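PDB 5IG1: CAMK/CAMK2 protein kinase from Salpingoeca rosetta, which probably transfers phosphate from ATP to serine and threonine residues of proteins as a calcium/calmodulin-dependent kinase, this chain being its kinase domain. Local coordinates for residues 210-215 with 240-245. Residues are numbered along the deposited sequence; the frame is centred on the assembly and turned at random.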
loop_
_atom_site.group_PDB
_atom_site.type_symbol
_atom_site.label_atom_id
_atom_site.label_comp_id
_atom_site.label_asym_id
_atom_site.label_seq_id
_atom_site.Cartn_x
_atom_site.Cartn_y
_atom_site.Cartn_z
ATOM N N ILE A 210 -3.191 -12.726 2.657
ATOM C CA ILE A 210 -2.711 -13.085 1.326
ATOM C C ILE A 210 -1.262 -13.549 1.404
ATOM O O ILE A 210 -0.911 -14.638 0.932
ATOM C CB ILE A 210 -2.882 -11.905 0.356
ATOM C CG1 ILE A 210 -4.325 -11.406 0.406
ATOM C CG2 ILE A 210 -2.542 -12.340 -1.052
ATOM C CD1 ILE A 210 -4.540 -10.086 -0.303
ATOM N N LEU A 211 -0.419 -12.751 2.069
ATOM C CA LEU A 211 0.994 -13.070 2.225
ATOM C C LEU A 211 1.215 -14.483 2.735
ATOM O O LEU A 211 2.261 -15.073 2.452
ATOM C CB LEU A 211 1.653 -12.068 3.185
ATOM C CG LEU A 211 1.959 -10.662 2.661
ATOM C CD1 LEU A 211 2.650 -9.805 3.720
ATOM C CD2 LEU A 211 2.829 -10.762 1.426
ATOM N N LEU A 212 0.254 -15.051 3.463
ATOM C CA LEU A 212 0.441 -16.389 4.000
ATOM C C LEU A 212 -0.071 -17.480 3.070
ATOM O O LEU A 212 0.561 -18.543 2.989
ATOM C CB LEU A 212 -0.250 -16.505 5.359
ATOM C CG LEU A 212 0.293 -15.521 6.397
ATOM C CD1 LEU A 212 -0.286 -15.775 7.771
ATOM C CD2 LEU A 212 1.812 -15.591 6.425
ATOM N N VAL A 213 -1.172 -17.252 2.352
ATOM C CA VAL A 213 -1.803 -18.330 1.591
ATOM C C VAL A 213 -2.013 -18.002 0.125
ATOM O O VAL A 213 -2.291 -18.930 -0.659
ATOM C CB VAL A 213 -3.151 -18.768 2.224
ATOM C CG1 VAL A 213 -2.930 -19.483 3.567
ATOM C CG2 VAL A 213 -4.101 -17.575 2.379
ATOM N N GLY A 214 -1.948 -16.747 -0.316
ATOM C CA GLY A 214 -2.031 -16.459 -1.726
ATOM C C GLY A 214 -3.404 -16.119 -2.246
ATOM O O GLY A 214 -3.544 -15.911 -3.453
ATOM N N TYR A 215 -4.418 -16.054 -1.387
ATOM C CA TYR A 215 -5.768 -15.688 -1.792
ATOM C C TYR A 215 -6.362 -14.800 -0.709
ATOM O O TYR A 215 -5.947 -14.885 0.451
ATOM C CB TYR A 215 -6.658 -16.919 -2.014
ATOM C CG TYR A 215 -6.771 -17.837 -0.823
ATOM C CD1 TYR A 215 -7.752 -17.640 0.136
ATOM C CD2 TYR A 215 -5.923 -18.924 -0.677
ATOM C CE1 TYR A 215 -7.873 -18.485 1.219
ATOM C CE2 TYR A 215 -6.039 -19.775 0.408
ATOM C CZ TYR A 215 -7.015 -19.549 1.350
ATOM O OH TYR A 215 -7.130 -20.394 2.424
ATOM N N PRO A 240 -6.196 -27.383 3.535
ATOM C CA PRO A 240 -4.992 -27.674 4.317
ATOM C C PRO A 240 -3.994 -26.522 4.383
ATOM O O PRO A 240 -3.010 -26.634 5.113
ATOM C CB PRO A 240 -4.381 -28.840 3.551
ATOM C CG PRO A 240 -4.673 -28.493 2.133
ATOM C CD PRO A 240 -6.034 -27.821 2.137
ATOM N N GLU A 241 -4.235 -25.449 3.622
ATOM C CA GLU A 241 -3.250 -24.376 3.521
ATOM C C GLU A 241 -2.898 -23.820 4.893
ATOM O O GLU A 241 -1.718 -23.617 5.209
ATOM C CB GLU A 241 -3.773 -23.259 2.614
ATOM C CG GLU A 241 -4.425 -23.746 1.324
ATOM C CD GLU A 241 -5.938 -23.642 1.365
ATOM O OE1 GLU A 241 -6.453 -22.851 2.183
ATOM O OE2 GLU A 241 -6.610 -24.350 0.583
ATOM N N TRP A 242 -3.905 -23.580 5.726
ATOM C CA TRP A 242 -3.707 -22.930 7.011
ATOM C C TRP A 242 -3.267 -23.880 8.113
ATOM O O TRP A 242 -2.888 -23.413 9.192
ATOM C CB TRP A 242 -4.990 -22.226 7.436
ATOM C CG TRP A 242 -5.229 -20.993 6.665
ATOM C CD1 TRP A 242 -6.021 -20.851 5.565
ATOM C CD2 TRP A 242 -4.654 -19.712 6.917
ATOM N NE1 TRP A 242 -5.985 -19.550 5.124
ATOM C CE2 TRP A 242 -5.155 -18.830 5.941
ATOM C CE3 TRP A 242 -3.778 -19.221 7.887
ATOM C CZ2 TRP A 242 -4.798 -17.490 5.899
ATOM C CZ3 TRP A 242 -3.429 -17.893 7.846
ATOM C CH2 TRP A 242 -3.936 -17.041 6.859
ATOM N N ASP A 243 -3.306 -25.192 7.876
ATOM C CA ASP A 243 -2.866 -26.130 8.900
ATOM C C ASP A 243 -1.374 -26.017 9.164
ATOM O O ASP A 243 -0.922 -26.318 10.274
ATOM C CB ASP A 243 -3.230 -27.551 8.489
ATOM C CG ASP A 243 -4.709 -27.714 8.255
ATOM O OD1 ASP A 243 -5.482 -26.902 8.803
ATOM O OD2 ASP A 243 -5.100 -28.653 7.534
ATOM N N SER A 244 -0.598 -25.574 8.174
ATOM C CA SER A 244 0.836 -25.386 8.336
ATOM C C SER A 244 1.200 -23.940 8.645
ATOM O O SER A 244 2.360 -23.552 8.471
ATOM C CB SER A 244 1.579 -25.865 7.087
ATOM O OG SER A 244 1.075 -25.240 5.923
ATOM N N VAL A 245 0.239 -23.133 9.092
ATOM C CA VAL A 245 0.497 -21.757 9.502
ATOM C C VAL A 245 0.556 -21.709 11.021
ATOM O O VAL A 245 -0.191 -22.420 11.704
ATOM C CB VAL A 245 -0.570 -20.787 8.955
ATOM C CG1 VAL A 245 -0.411 -19.399 9.571
ATOM C CG2 VAL A 245 -0.458 -20.681 7.454
#
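Trp242 lays one face of its indole on Val213, and this is the tightly packed half of the contact. Val213 CG1, anti to the carbonyl carbon, sits 3.5 Å from the centroid of the five-membered ring, 22° off its normal, a CH-pi contact; CG2 lies 3.6 Å from Trp242 CZ2 and also sits over one face of the Tyr215 ring, toward its rim. Farther along the indole, Leu212 CD1 meets CZ3 of Trp242 at 3.8 Å and bridges to Val245 CG1 at 4.0 Å. Ile253 of helix 247-256 touches both Leu212 and Trp242.

The other half is polar and partly exposed. Tyr215 OH donates to Glu241 OE1 over 2.6 Å, coming from above the carboxylate plane, which stands 85° from the phenol ring. The same hydroxyl accepts a weak, bent bond from Trp242 NE1 (3.1 Å, 126° at the hydrogen). An alanine at Trp242 would probably leave Val213 and Leu212 facing a gap and the Tyr215 hydroxyl without its indole donor.

Both segments belong to the C-terminal lobe of the protein kinase fold, away from the ATP site: the end of helix 198-213, turning out through Gly214 with positive phi, packs against the loop leading into helix 247-256.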